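Cytolethal distending toxin subunit B (Escherichia coli, PDB 2F1N) nicks DNA as the endonuclease subunit of a tripartite toxin, very probably damaging the DNA of intoxicated cells and thereby arresting them at G2/M. Local coordinates at residues 20-25 against 52-57; 107-112 against 143-148; 116-121 against 136-141; 186-191 against 221-226. All blocks are in the same frame, centred on the assembly; numbering follows the deposited sequence.

Contact 1 (20-25 against 52-57); sequences TWNLQG and AVQEAG
Parallel pairing of Thr20 with Ala52, Trp21 with Val53 and Asn22 with Gln54 sets the backbone geometry, and the end-to-end directions of 20-25 and 52-57 differ by just 1°. Trp21 N donates to Ala52 O (2.8 Å), Gln54 N to Trp21 O and Leu23 N to Gln54 O. The second strand then turns a corner at Gln54 and Glu55, yet Glu55 O still accepts from Gly25 N at 2.8 Å.

At this corner Asn22 meets Glu55. With CG anti to the backbone N (chi1 175°), the Asn22 amide projects off the strand toward the Glu55 carboxylate: ND2 reaches Glu55 OE2 at 3.1 Å, a bond that lies in the amide plane but meets the carboxylate 59° out of its own plane. OD1 turns back to accept from Gln24 N at 3.0 Å, closing an Asx turn, so both ends of the amide are engaged; ND2 also binds Asp185. Gln24 runs beside Glu55, and one water joins Gln24 NE2 to Glu55 OE2. Gln24 OE1 is taken by the backbone of Asp253.

On the side of Trp21 and Val53 the contact is mainly apolar: Leu23 CD2 packs on Val53 CG1 (3.6 Å), while Leu23 CD1 sits 3.3 Å from Glu55 O. Leu23 CB covers part of one face of the Trp21 ring, whose NE1 bonds to His254 O.

Strands 18-25 and 50-56 with helix 31-42 form a beta-alpha-beta unit of the DNase I-like fold; as in related nucleases, where the equivalent asparagine and glutamate line the metal site, Asn22 and Glu55 probably belong to the active-site pocket.

Contact 2 (107-112 against 143-148); sequences VNLALV and FFTAHA
His147 and Val107 meet with neither a clear face nor a clear edge: Val107 CG1 approaches the imidazole obliquely, 4.4 Å from CE1. His147 ND1 is hydrogen-bonded to water 3 at 2.8 Å, and this water donates to Asn108 O. The His147 side chain also touches Gln54 and Glu55 of strand 50-56. The phenyl groups take less part: Phe143 turns toward the ring of Phe16, and Phe144 points away to Val163 and Phe167 of helix 156-168.

The arrangement is the face-to-face beta sandwich of the DNase I-like fold. Strands 109-112 and 143-147 belong to different sheets; the axes of these short segments come within 7.1 Å, their N-to-C directions 152° apart and so roughly antiparallel, and no direct hydrogen bond joins the segments. Side chains fill the interface. Leu109 CD2 lies over the gap between two neighbours, 4.0 Å from both Thr145 OG1 and His147 CB. The Leu111 and Thr145 side chains run antiparallel alongside one another, with Leu111 CG 3.9 Å from Thr145 CG2, and Leu111 CD1 comes down on Phe143 O at 3.5 Å.

Thr145 is the middle residue of the interface on strand 143-147. Its OG1 stands anti to the backbone N (chi1 180°) and bonds to Val53 O, a direct polar link between the two sheets. Thr145 O is buried without a polar partner, and on the opposing strand Ala110 O is met by the methyl Thr145 CG2 at 3.5 Å.

Contact 3 (116-121 against 136-141); sequences RADEVF and IRIGND
Arg137 lies between Glu119 and Asp118, and each acid residue meets a different aspect of its guanidinium. Strands 119-123 and 133-138 form an antiparallel beta hairpin, with a classic beta bulge where strand 119-123 begins: Asp118 and Glu119 both face Arg137, whose O accepts from Asp118 N at 2.8 Å and weakly from Glu119 N at 3.4 Å. Arg137 N returns a bond to Glu119 O.

Glu119 comes to the edge of the guanidinium. Its OE1 forms a salt bridge with Arg137 NE (2.9 Å), using the lone pair anti to the other oxygen, with OE1 near the guanidinium plane and the carboxylate turned 80° from it. The same OE1 is also hydrogen-bonded to His175 NE2, so two partners hold it. Asp118 instead crosses over one face, CB lying 3.5 Å from Arg137 NH2.

Extended as far as CD, the arginine bends at chi3 (58°), which folds the guanidinium back over the bulge and brings NH1 to Gly139 O. Along the same side chain, Phe121 CE2 touches Arg137 CB at 3.8 Å; the ring is oblique to it and 53° from the guanidinium plane. Phe121 itself is packed edge-to-face with Phe166 and Phe167. On the other face of the hairpin Ala117 CB rests on Ile136 CB, 3.7 Å away.

Past Ile138 the chain reverses in a type II' turn toward strand 141-147, with Gly139 in its second position. Asp118 holds the start of that turn: its OD2, again through the anti lone pair, accepts a nearly straight bond from Gly139 N at 2.8 Å.

Contact 4 (186-191 against 221-226); sequences FNREPA and LDYAVA
The flat ring of Tyr223 fills a slot between Phe186 and Pro190, which lie on opposite faces of it. On one face Phe186 forms an offset stack, with centroids 4.8 Å apart and planes at 30°; its CD2 overhangs the rim of the tyrosine. On the other, Pro190 CG makes a CH-pi contact 3.9 Å from the centroid of the Tyr223 ring and only 15° off the normal. A chi1 of 49° puts Tyr223 CG between the backbone N and carbonyl carbon, which swings the ring out across the strand direction, toward the 186-190 loop. There the hydroxyl closes the slot by donating to Arg188 O (2.8 Å), from above that carbonyl's plane.

Phe186 is a bump in turn: CE2 points edge-on at Tyr223 O (3.3 Å), while CZ meets Val225 CG2 at 3.8 Å. A second hollow, the bend at residues 187-189, receives Leu221. Its CD2 nestles against Arg188 N at 3.6 Å and its CD1 beside Asn187 OD1, while Leu221 O is bonded by Phe186 N (2.8 Å). Arg188 itself points elsewhere, to Asn154 and Asp192.

Residues 188-191 open the nuclear localization signal. Glu189 holds the N-cap position of helix 190-194, whose Leu193 packs on Tyr223 and Val225; Ile207 of strand 205-208 borders Tyr223 and Pro190, and helix 156-168 covers Phe186 and Val225.

In the fold
Contact 1 lies within the eight-stranded sheet, contact 3 within the six-stranded one, and contact 2 bridges the two, about 7 Å from contact 1 and about 15 Å from contact 3 between centres. Contact 4 joins strand 222-228 of the six-stranded sheet to the loop leading into helix 190-194. Along the chain contact 3 is nested inside the loop closed by contact 2; contact 1 precedes both and contact 4 follows. Contacts 1, 2 and 4 touch one another and bring Asn22, Glu55, His147, Asn187 and Asp222 to one end of the sandwich, consistent with the active-site end of DNase I relatives. The centres of contacts 3 and 1 are about 20 Å apart, on opposite sides of the chain's centre.

Contact 1 (20-25 against 52-57)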
loop_
_atom_site.group_PDB
_atom_site.type_symbol
_atom_site.label_atom_id
_atom_site.label_comp_id
_atom_site.label_asym_id
_atom_site.label_seq_id
_atom_site.Cartn_x
_atom_site.Cartn_y
_atom_site.Cartn_z
ATOM N N THR A 20 0.891 6.100 -0.405
ATOM C CA THR A 20 0.192 5.259 -1.350
ATOM C C THR A 20 -0.050 6.069 -2.634
ATOM O O THR A 20 -0.293 7.293 -2.558
ATOM C CB THR A 20 -1.126 4.772 -0.714
ATOM O OG1 THR A 20 -1.857 4.011 -1.680
ATOM C CG2 THR A 20 -2.069 5.948 -0.370
ATOM N N TRP A 21 0.093 5.416 -3.789
ATOM C CA TRP A 21 -0.188 6.077 -5.044
ATOM C C TRP A 21 -0.782 5.124 -6.087
ATOM O O TRP A 21 -0.220 4.065 -6.370
ATOM C CB TRP A 21 1.146 6.677 -5.565
ATOM C CG TRP A 21 0.939 7.605 -6.761
ATOM C CD1 TRP A 21 -0.166 8.367 -7.024
ATOM C CD2 TRP A 21 1.843 7.814 -7.858
ATOM N NE1 TRP A 21 0.002 9.059 -8.215
ATOM C CE2 TRP A 21 1.228 8.730 -8.742
ATOM C CE3 TRP A 21 3.127 7.328 -8.177
ATOM C CZ2 TRP A 21 1.856 9.174 -9.918
ATOM C CZ3 TRP A 21 3.743 7.747 -9.335
ATOM C CH2 TRP A 21 3.110 8.676 -10.198
ATOM N N ASN A 22 -1.938 5.487 -6.649
ATOM C CA ASN A 22 -2.469 4.740 -7.769
ATOM C C ASN A 22 -1.926 5.461 -9.003
ATOM O O ASN A 22 -2.292 6.613 -9.282
ATOM C CB ASN A 22 -4.007 4.800 -7.715
ATOM C CG ASN A 22 -4.693 4.141 -8.907
ATOM O OD1 ASN A 22 -4.118 4.013 -9.963
ATOM N ND2 ASN A 22 -5.952 3.753 -8.734
ATOM N N LEU A 23 -0.999 4.821 -9.692
ATOM C CA LEU A 23 -0.311 5.536 -10.750
ATOM C C LEU A 23 -0.968 5.347 -12.106
ATOM O O LEU A 23 -0.478 5.930 -13.095
ATOM C CB LEU A 23 1.194 5.271 -10.744
ATOM C CG LEU A 23 1.810 3.902 -10.947
ATOM C CD1 LEU A 23 1.792 3.569 -12.452
ATOM C CD2 LEU A 23 3.227 3.856 -10.433
ATOM N N GLN A 24 -2.084 4.611 -12.141
ATOM C CA GLN A 24 -2.894 4.472 -13.358
ATOM C C GLN A 24 -2.007 4.069 -14.524
ATOM O O GLN A 24 -2.066 4.678 -15.616
ATOM C CB GLN A 24 -3.645 5.779 -13.635
ATOM C CG GLN A 24 -4.804 5.974 -12.673
ATOM C CD GLN A 24 -5.804 7.057 -13.163
ATOM O OE1 GLN A 24 -5.401 8.072 -13.739
ATOM N NE2 GLN A 24 -7.089 6.801 -12.972
ATOM N N GLY A 25 -1.221 3.014 -14.278
ATOM C CA GLY A 25 -0.194 2.567 -15.182
ATOM C C GLY A 25 -0.725 1.382 -15.963
ATOM O O GLY A 25 -1.723 0.754 -15.592
ATOM N N ALA A 52 3.024 2.093 -1.185
ATOM C CA ALA A 52 2.050 1.172 -1.729
ATOM C C ALA A 52 1.632 1.726 -3.083
ATOM O O ALA A 52 1.338 2.927 -3.223
ATOM C CB ALA A 52 0.814 1.040 -0.799
ATOM N N VAL A 53 1.588 0.849 -4.061
ATOM C CA VAL A 53 1.242 1.261 -5.444
ATOM C C VAL A 53 0.057 0.437 -5.965
ATOM O O VAL A 53 -0.007 -0.815 -5.751
ATOM C CB VAL A 53 2.473 1.055 -6.390
ATOM C CG1 VAL A 53 2.179 1.650 -7.837
ATOM C CG2 VAL A 53 3.746 1.676 -5.791
ATOM N N GLN A 54 -0.880 1.131 -6.655
ATOM C CA GLN A 54 -1.977 0.460 -7.365
ATOM C C GLN A 54 -1.917 0.824 -8.873
ATOM O O GLN A 54 -1.253 1.798 -9.227
ATOM C CB GLN A 54 -3.372 0.843 -6.789
ATOM C CG GLN A 54 -3.404 0.605 -5.224
ATOM C CD GLN A 54 -2.840 1.810 -4.492
ATOM O OE1 GLN A 54 -3.039 2.962 -4.922
ATOM N NE2 GLN A 54 -2.053 1.557 -3.412
ATOM N N GLU A 55 -2.550 -0.002 -9.708
ATOM C CA GLU A 55 -2.428 0.104 -11.196
ATOM C C GLU A 55 -0.950 0.281 -11.550
ATOM O O GLU A 55 -0.560 1.207 -12.281
ATOM C CB GLU A 55 -3.291 1.257 -11.721
ATOM C CG GLU A 55 -4.751 1.064 -11.305
ATOM C CD GLU A 55 -5.721 2.056 -11.948
ATOM O OE1 GLU A 55 -5.479 2.539 -13.096
ATOM O OE2 GLU A 55 -6.761 2.259 -11.303
ATOM N N ALA A 56 -0.132 -0.653 -11.058
ATOM C CA ALA A 56 1.319 -0.448 -11.028
ATOM C C ALA A 56 2.001 -0.694 -12.387
ATOM O O ALA A 56 3.180 -0.349 -12.557
ATOM C CB ALA A 56 1.983 -1.340 -9.933
ATOM N N GLY A 57 1.280 -1.243 -13.368
ATOM C CA GLY A 57 1.968 -1.486 -14.642
ATOM C C GLY A 57 2.984 -2.626 -14.502
ATOM O O GLY A 57 2.653 -3.709 -14.034
HETATM O O HOH W 1 -8.373 3.958 -12.240
HETATM O O HOH W 2 -4.354 1.739 -15.263
#

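Contact 2 (107-112 against 143-148)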
loop_
_atom_site.group_PDB
_atom_site.type_symbol
_atom_site.label_atom_id
_atom_site.label_comp_id
_atom_site.label_asym_id
_atom_site.label_seq_id
_atom_site.Cartn_x
_atom_site.Cartn_y
_atom_site.Cartn_z
ATOM N N VAL A 107 -4.231 -3.383 -13.474
ATOM C CA VAL A 107 -4.611 -3.394 -12.055
ATOM C C VAL A 107 -3.548 -4.127 -11.206
ATOM O O VAL A 107 -3.844 -4.683 -10.136
ATOM C CB VAL A 107 -6.115 -3.887 -11.827
ATOM C CG1 VAL A 107 -7.118 -2.984 -12.559
ATOM C CG2 VAL A 107 -6.316 -5.334 -12.229
ATOM N N ASN A 108 -2.283 -4.028 -11.639
ATOM C CA ASN A 108 -1.209 -4.671 -10.847
ATOM C C ASN A 108 -0.942 -3.932 -9.548
ATOM O O ASN A 108 -1.211 -2.765 -9.436
ATOM C CB ASN A 108 0.061 -4.819 -11.668
ATOM C CG ASN A 108 -0.141 -5.734 -12.866
ATOM O OD1 ASN A 108 -0.972 -6.620 -12.835
ATOM N ND2 ASN A 108 0.697 -5.585 -13.863
ATOM N N LEU A 109 -0.395 -4.649 -8.571
ATOM C CA LEU A 109 -0.103 -4.073 -7.245
ATOM C C LEU A 109 1.361 -4.154 -6.912
ATOM O O LEU A 109 2.056 -5.083 -7.351
ATOM C CB LEU A 109 -0.842 -4.853 -6.152
ATOM C CG LEU A 109 -2.357 -4.726 -6.170
ATOM C CD1 LEU A 109 -2.898 -5.889 -5.305
ATOM C CD2 LEU A 109 -2.823 -3.384 -5.715
ATOM N N ALA A 110 1.831 -3.170 -6.136
ATOM C CA ALA A 110 3.217 -3.249 -5.607
ATOM C C ALA A 110 3.380 -2.587 -4.254
ATOM O O ALA A 110 2.612 -1.700 -3.877
ATOM C CB ALA A 110 4.257 -2.619 -6.627
ATOM N N LEU A 111 4.408 -3.041 -3.553
ATOM C CA LEU A 111 4.967 -2.320 -2.399
ATOM C C LEU A 111 6.451 -2.124 -2.661
ATOM O O LEU A 111 7.160 -3.057 -3.094
ATOM C CB LEU A 111 4.743 -3.148 -1.152
ATOM C CG LEU A 111 3.354 -3.172 -0.544
ATOM C CD1 LEU A 111 3.210 -4.452 0.325
ATOM C CD2 LEU A 111 3.207 -1.911 0.346
ATOM N N VAL A 112 6.943 -0.925 -2.374
ATOM C CA VAL A 112 8.356 -0.620 -2.498
ATOM C C VAL A 112 8.856 -0.277 -1.090
ATOM O O VAL A 112 8.186 0.495 -0.366
ATOM C CB VAL A 112 8.571 0.602 -3.392
ATOM C CG1 VAL A 112 10.081 0.755 -3.746
ATOM C CG2 VAL A 112 7.716 0.450 -4.684
ATOM N N PHE A 143 2.538 -3.833 6.333
ATOM C CA PHE A 143 2.000 -2.803 5.465
ATOM C C PHE A 143 1.433 -3.487 4.226
ATOM O O PHE A 143 2.094 -4.364 3.683
ATOM C CB PHE A 143 3.150 -1.897 5.029
ATOM C CG PHE A 143 3.817 -1.207 6.187
ATOM C CD1 PHE A 143 3.312 0.006 6.662
ATOM C CD2 PHE A 143 4.912 -1.791 6.810
ATOM C CE1 PHE A 143 3.924 0.659 7.766
ATOM C CE2 PHE A 143 5.534 -1.149 7.916
ATOM C CZ PHE A 143 5.031 0.064 8.356
ATOM N N PHE A 144 0.194 -3.113 3.856
ATOM C CA PHE A 144 -0.497 -3.688 2.689
ATOM C C PHE A 144 -0.777 -2.628 1.657
ATOM O O PHE A 144 -0.969 -1.454 1.981
ATOM C CB PHE A 144 -1.842 -4.315 3.081
ATOM C CG PHE A 144 -1.701 -5.585 3.909
ATOM C CD1 PHE A 144 -1.331 -5.515 5.239
ATOM C CD2 PHE A 144 -1.806 -6.828 3.301
ATOM C CE1 PHE A 144 -1.171 -6.714 6.024
ATOM C CE2 PHE A 144 -1.657 -8.010 4.032
ATOM C CZ PHE A 144 -1.309 -7.960 5.391
ATOM N N THR A 145 -0.749 -3.058 0.392
ATOM C CA THR A 145 -1.370 -2.257 -0.664
ATOM C C THR A 145 -2.734 -2.841 -1.112
ATOM O O THR A 145 -2.879 -4.051 -1.229
ATOM C CB THR A 145 -0.383 -2.093 -1.843
ATOM O OG1 THR A 145 -1.016 -1.297 -2.887
ATOM C CG2 THR A 145 -0.029 -3.477 -2.516
ATOM N N ALA A 146 -3.733 -1.970 -1.289
ATOM C CA ALA A 146 -5.105 -2.416 -1.608
ATOM C C ALA A 146 -5.684 -1.594 -2.739
ATOM O O ALA A 146 -5.378 -0.386 -2.884
ATOM C CB ALA A 146 -6.029 -2.298 -0.430
ATOM N N HIS A 147 -6.488 -2.269 -3.567
ATOM C CA HIS A 147 -7.178 -1.535 -4.617
ATOM C C HIS A 147 -8.593 -2.081 -4.743
ATOM O O HIS A 147 -8.840 -3.059 -5.456
ATOM C CB HIS A 147 -6.434 -1.657 -5.937
ATOM C CG HIS A 147 -7.074 -0.856 -7.034
ATOM N ND1 HIS A 147 -6.741 -1.042 -8.362
ATOM C CD2 HIS A 147 -8.029 0.113 -7.000
ATOM C CE1 HIS A 147 -7.469 -0.217 -9.106
ATOM N NE2 HIS A 147 -8.264 0.494 -8.308
ATOM N N ALA A 148 -9.535 -1.437 -4.058
ATOM C CA ALA A 148 -10.918 -1.897 -4.028
ATOM C C ALA A 148 -11.571 -1.595 -5.361
ATOM O O ALA A 148 -11.076 -0.758 -6.086
ATOM C CB ALA A 148 -11.676 -1.201 -2.873
HETATM O O HOH W 3 -4.218 -2.067 -8.788
#

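Contact 3 (116-121 against 136-141)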
loop_
_atom_site.group_PDB
_atom_site.type_symbol
_atom_site.label_atom_id
_atom_site.label_comp_id
_atom_site.label_asym_id
_atom_site.label_seq_id
_atom_site.Cartn_x
_atom_site.Cartn_y
_atom_site.Cartn_z
ATOM N N ARG A 116 14.479 -4.846 3.184
ATOM C CA ARG A 116 13.916 -6.130 2.801
ATOM C C ARG A 116 12.770 -6.552 3.700
ATOM O O ARG A 116 12.864 -6.454 4.949
ATOM C CB ARG A 116 15.009 -7.206 2.797
ATOM C CG ARG A 116 14.556 -8.673 2.535
ATOM C CD ARG A 116 15.755 -9.688 2.757
ATOM N NE ARG A 116 15.433 -11.081 2.373
ATOM C CZ ARG A 116 14.769 -11.981 3.116
ATOM N NH1 ARG A 116 14.330 -11.687 4.335
ATOM N NH2 ARG A 116 14.524 -13.182 2.603
ATOM N N ALA A 117 11.716 -7.093 3.104
ATOM C CA ALA A 117 10.598 -7.576 3.904
ATOM C C ALA A 117 11.053 -8.763 4.752
ATOM O O ALA A 117 11.716 -9.677 4.244
ATOM C CB ALA A 117 9.469 -8.071 2.957
ATOM N N ASP A 118 10.723 -8.760 6.042
ATOM C CA ASP A 118 10.939 -9.980 6.847
ATOM C C ASP A 118 10.020 -11.117 6.463
ATOM O O ASP A 118 10.371 -12.307 6.576
ATOM C CB ASP A 118 10.812 -9.658 8.348
ATOM C CG ASP A 118 11.857 -8.631 8.779
ATOM O OD1 ASP A 118 13.000 -8.680 8.272
ATOM O OD2 ASP A 118 11.642 -7.727 9.601
ATOM N N GLU A 119 8.821 -10.749 6.039
ATOM C CA GLU A 119 7.798 -11.733 5.674
ATOM C C GLU A 119 6.918 -11.072 4.603
ATOM O O GLU A 119 6.752 -9.850 4.585
ATOM C CB GLU A 119 6.983 -12.138 6.933
ATOM C CG GLU A 119 6.076 -13.340 6.812
ATOM C CD GLU A 119 5.503 -13.785 8.151
ATOM O OE1 GLU A 119 5.547 -13.036 9.170
ATOM O OE2 GLU A 119 4.990 -14.902 8.152
ATOM N N VAL A 120 6.420 -11.892 3.690
ATOM C CA VAL A 120 5.481 -11.390 2.672
ATOM C C VAL A 120 4.127 -12.062 2.833
ATOM O O VAL A 120 4.064 -13.303 2.933
ATOM C CB VAL A 120 6.018 -11.653 1.268
ATOM C CG1 VAL A 120 5.061 -10.940 0.199
ATOM C CG2 VAL A 120 7.437 -11.137 1.177
ATOM N N PHE A 121 3.070 -11.255 2.805
ATOM C CA PHE A 121 1.666 -11.736 2.932
ATOM C C PHE A 121 0.911 -11.567 1.593
ATOM O O PHE A 121 0.983 -10.517 0.976
ATOM C CB PHE A 121 0.884 -10.992 4.000
ATOM C CG PHE A 121 1.529 -11.030 5.350
ATOM C CD1 PHE A 121 1.877 -12.227 5.940
ATOM C CD2 PHE A 121 1.850 -9.845 5.999
ATOM C CE1 PHE A 121 2.505 -12.250 7.216
ATOM C CE2 PHE A 121 2.495 -9.878 7.248
ATOM C CZ PHE A 121 2.794 -11.072 7.845
ATOM N N ILE A 136 3.732 -6.623 3.355
ATOM C CA ILE A 136 5.036 -7.046 3.880
ATOM C C ILE A 136 5.072 -6.767 5.391
ATOM O O ILE A 136 4.435 -5.840 5.872
ATOM C CB ILE A 136 6.220 -6.321 3.187
ATOM C CG1 ILE A 136 6.172 -4.815 3.417
ATOM C CG2 ILE A 136 6.173 -6.664 1.630
ATOM C CD1 ILE A 136 7.356 -4.070 2.819
ATOM N N ARG A 137 5.859 -7.550 6.099
ATOM C CA ARG A 137 6.117 -7.299 7.521
ATOM C C ARG A 137 7.567 -6.855 7.656
ATOM O O ARG A 137 8.460 -7.481 7.057
ATOM C CB ARG A 137 5.884 -8.587 8.337
ATOM C CG ARG A 137 6.121 -8.343 9.878
ATOM C CD ARG A 137 5.909 -9.595 10.717
ATOM N NE ARG A 137 6.792 -10.700 10.309
ATOM C CZ ARG A 137 8.090 -10.814 10.662
ATOM N NH1 ARG A 137 8.682 -9.869 11.398
ATOM N NH2 ARG A 137 8.814 -11.853 10.231
ATOM N N ILE A 138 7.801 -5.773 8.415
ATOM C CA ILE A 138 9.159 -5.366 8.776
ATOM C C ILE A 138 9.097 -5.269 10.288
ATOM O O ILE A 138 8.368 -4.417 10.828
ATOM C CB ILE A 138 9.504 -4.027 8.153
ATOM C CG1 ILE A 138 9.601 -4.190 6.613
ATOM C CG2 ILE A 138 10.875 -3.511 8.654
ATOM C CD1 ILE A 138 9.398 -2.898 5.936
ATOM N N GLY A 139 9.800 -6.162 10.971
ATOM C CA GLY A 139 9.705 -6.157 12.443
ATOM C C GLY A 139 8.276 -6.410 12.898
ATOM O O GLY A 139 7.598 -7.346 12.452
ATOM N N ASN A 140 7.792 -5.539 13.777
ATOM C CA ASN A 140 6.489 -5.711 14.384
ATOM C C ASN A 140 5.345 -5.009 13.645
ATOM O O ASN A 140 4.259 -4.886 14.193
ATOM C CB ASN A 140 6.592 -5.110 15.784
ATOM C CG ASN A 140 5.551 -5.611 16.688
ATOM O OD1 ASN A 140 5.479 -6.822 16.965
ATOM N ND2 ASN A 140 4.729 -4.680 17.211
ATOM N N ASP A 141 5.611 -4.559 12.408
ATOM C CA ASP A 141 4.655 -3.769 11.639
ATOM C C ASP A 141 4.427 -4.414 10.268
ATOM O O ASP A 141 5.357 -4.966 9.696
ATOM C CB ASP A 141 5.255 -2.398 11.417
ATOM C CG ASP A 141 5.539 -1.678 12.717
ATOM O OD1 ASP A 141 4.619 -1.526 13.509
ATOM O OD2 ASP A 141 6.645 -1.221 13.002
HETATM O O HOH W 4 11.459 -9.595 11.977
#

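Contact 4 (186-191 against 221-226)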
loop_
_atom_site.group_PDB
_atom_site.type_symbol
_atom_site.label_atom_id
_atom_site.label_comp_id
_atom_site.label_asym_id
_atom_site.label_seq_id
_atom_site.Cartn_x
_atom_site.Cartn_y
_atom_site.Cartn_z
ATOM N N PHE A 186 -9.271 2.918 -1.899
ATOM C CA PHE A 186 -10.434 2.212 -1.374
ATOM C C PHE A 186 -11.695 2.453 -2.180
ATOM O O PHE A 186 -12.715 1.787 -1.974
ATOM C CB PHE A 186 -10.646 2.594 0.090
ATOM C CG PHE A 186 -9.571 2.081 0.995
ATOM C CD1 PHE A 186 -9.593 0.747 1.424
ATOM C CD2 PHE A 186 -8.524 2.910 1.406
ATOM C CE1 PHE A 186 -8.554 0.254 2.259
ATOM C CE2 PHE A 186 -7.491 2.437 2.263
ATOM C CZ PHE A 186 -7.524 1.108 2.687
ATOM N N ASN A 187 -11.633 3.433 -3.088
ATOM C CA ASN A 187 -12.747 3.698 -4.024
ATOM C C ASN A 187 -14.088 3.988 -3.345
ATOM O O ASN A 187 -15.143 3.798 -3.942
ATOM C CB ASN A 187 -12.887 2.570 -5.080
ATOM C CG ASN A 187 -12.260 2.949 -6.405
ATOM O OD1 ASN A 187 -12.434 4.089 -6.894
ATOM N ND2 ASN A 187 -11.505 2.044 -6.986
ATOM N N ARG A 188 -14.004 4.503 -2.122
ATOM C CA ARG A 188 -15.110 5.103 -1.352
ATOM C C ARG A 188 -14.476 6.066 -0.355
ATOM O O ARG A 188 -13.282 5.932 -0.035
ATOM C CB ARG A 188 -15.972 4.031 -0.672
ATOM C CG ARG A 188 -15.241 3.196 0.375
ATOM C CD ARG A 188 -16.280 2.393 1.211
ATOM N NE ARG A 188 -16.878 1.292 0.476
ATOM C CZ ARG A 188 -17.964 0.609 0.906
ATOM N NH1 ARG A 188 -18.600 0.998 2.024
ATOM N NH2 ARG A 188 -18.434 -0.438 0.239
ATOM N N GLU A 189 -15.262 7.046 0.130
ATOM C CA GLU A 189 -14.742 8.072 0.993
ATOM C C GLU A 189 -14.506 7.464 2.397
ATOM O O GLU A 189 -15.085 6.462 2.707
ATOM C CB GLU A 189 -15.739 9.266 1.037
ATOM C CG GLU A 189 -15.087 10.595 0.747
ATOM C CD GLU A 189 -15.067 10.940 -0.718
ATOM O OE1 GLU A 189 -15.420 10.085 -1.543
ATOM O OE2 GLU A 189 -14.728 12.100 -1.033
ATOM N N PRO A 190 -13.608 8.040 3.186
ATOM C CA PRO A 190 -13.261 7.507 4.514
ATOM C C PRO A 190 -14.456 7.212 5.454
ATOM O O PRO A 190 -14.553 6.137 6.038
ATOM C CB PRO A 190 -12.377 8.608 5.076
ATOM C CG PRO A 190 -11.725 9.175 3.906
ATOM C CD PRO A 190 -12.785 9.229 2.864
ATOM N N ALA A 191 -15.352 8.174 5.640
ATOM C CA ALA A 191 -16.522 7.908 6.481
ATOM C C ALA A 191 -17.416 6.799 5.936
ATOM O O ALA A 191 -18.060 6.067 6.717
ATOM C CB ALA A 191 -17.342 9.210 6.717
ATOM N N LEU A 221 -10.304 9.159 -2.064
ATOM C CA LEU A 221 -10.399 7.712 -2.255
ATOM C C LEU A 221 -9.157 6.955 -1.798
ATOM O O LEU A 221 -9.185 5.719 -1.687
ATOM C CB LEU A 221 -10.611 7.409 -3.728
ATOM C CG LEU A 221 -11.888 8.005 -4.325
ATOM C CD1 LEU A 221 -12.048 7.535 -5.801
ATOM C CD2 LEU A 221 -13.130 7.723 -3.501
ATOM N N ASP A 222 -8.060 7.688 -1.618
ATOM C CA ASP A 222 -6.740 7.073 -1.369
ATOM C C ASP A 222 -6.308 7.484 0.031
ATOM O O ASP A 222 -6.120 8.675 0.303
ATOM C CB ASP A 222 -5.731 7.621 -2.382
ATOM C CG ASP A 222 -6.157 7.382 -3.790
ATOM O OD1 ASP A 222 -5.989 6.208 -4.237
ATOM O OD2 ASP A 222 -6.721 8.262 -4.533
ATOM N N TYR A 223 -6.096 6.508 0.892
ATOM C CA TYR A 223 -5.757 6.834 2.270
ATOM C C TYR A 223 -5.292 5.575 2.980
ATOM O O TYR A 223 -4.933 4.591 2.311
ATOM C CB TYR A 223 -6.983 7.531 2.942
ATOM C CG TYR A 223 -8.311 6.841 2.775
ATOM C CD1 TYR A 223 -8.736 5.873 3.689
ATOM C CD2 TYR A 223 -9.195 7.195 1.723
ATOM C CE1 TYR A 223 -9.996 5.227 3.535
ATOM C CE2 TYR A 223 -10.446 6.538 1.527
ATOM C CZ TYR A 223 -10.836 5.586 2.440
ATOM O OH TYR A 223 -12.026 4.962 2.268
ATOM N N ALA A 224 -5.266 5.595 4.317
ATOM C CA ALA A 224 -4.703 4.478 5.102
ATOM C C ALA A 224 -5.642 4.031 6.209
ATOM O O ALA A 224 -6.405 4.848 6.742
ATOM C CB ALA A 224 -3.328 4.827 5.700
ATOM N N VAL A 225 -5.577 2.738 6.565
ATOM C CA VAL A 225 -6.283 2.227 7.760
ATOM C C VAL A 225 -5.222 1.576 8.620
ATOM O O VAL A 225 -4.585 0.634 8.176
ATOM C CB VAL A 225 -7.393 1.188 7.385
ATOM C CG1 VAL A 225 -8.129 0.718 8.672
ATOM C CG2 VAL A 225 -8.371 1.738 6.317
ATOM N N ALA A 226 -5.018 2.068 9.847
ATOM C CA ALA A 226 -4.043 1.490 10.780
ATOM C C ALA A 226 -4.807 0.680 11.816
ATOM O O ALA A 226 -5.914 1.063 12.218
ATOM C CB ALA A 226 -3.235 2.621 11.506
#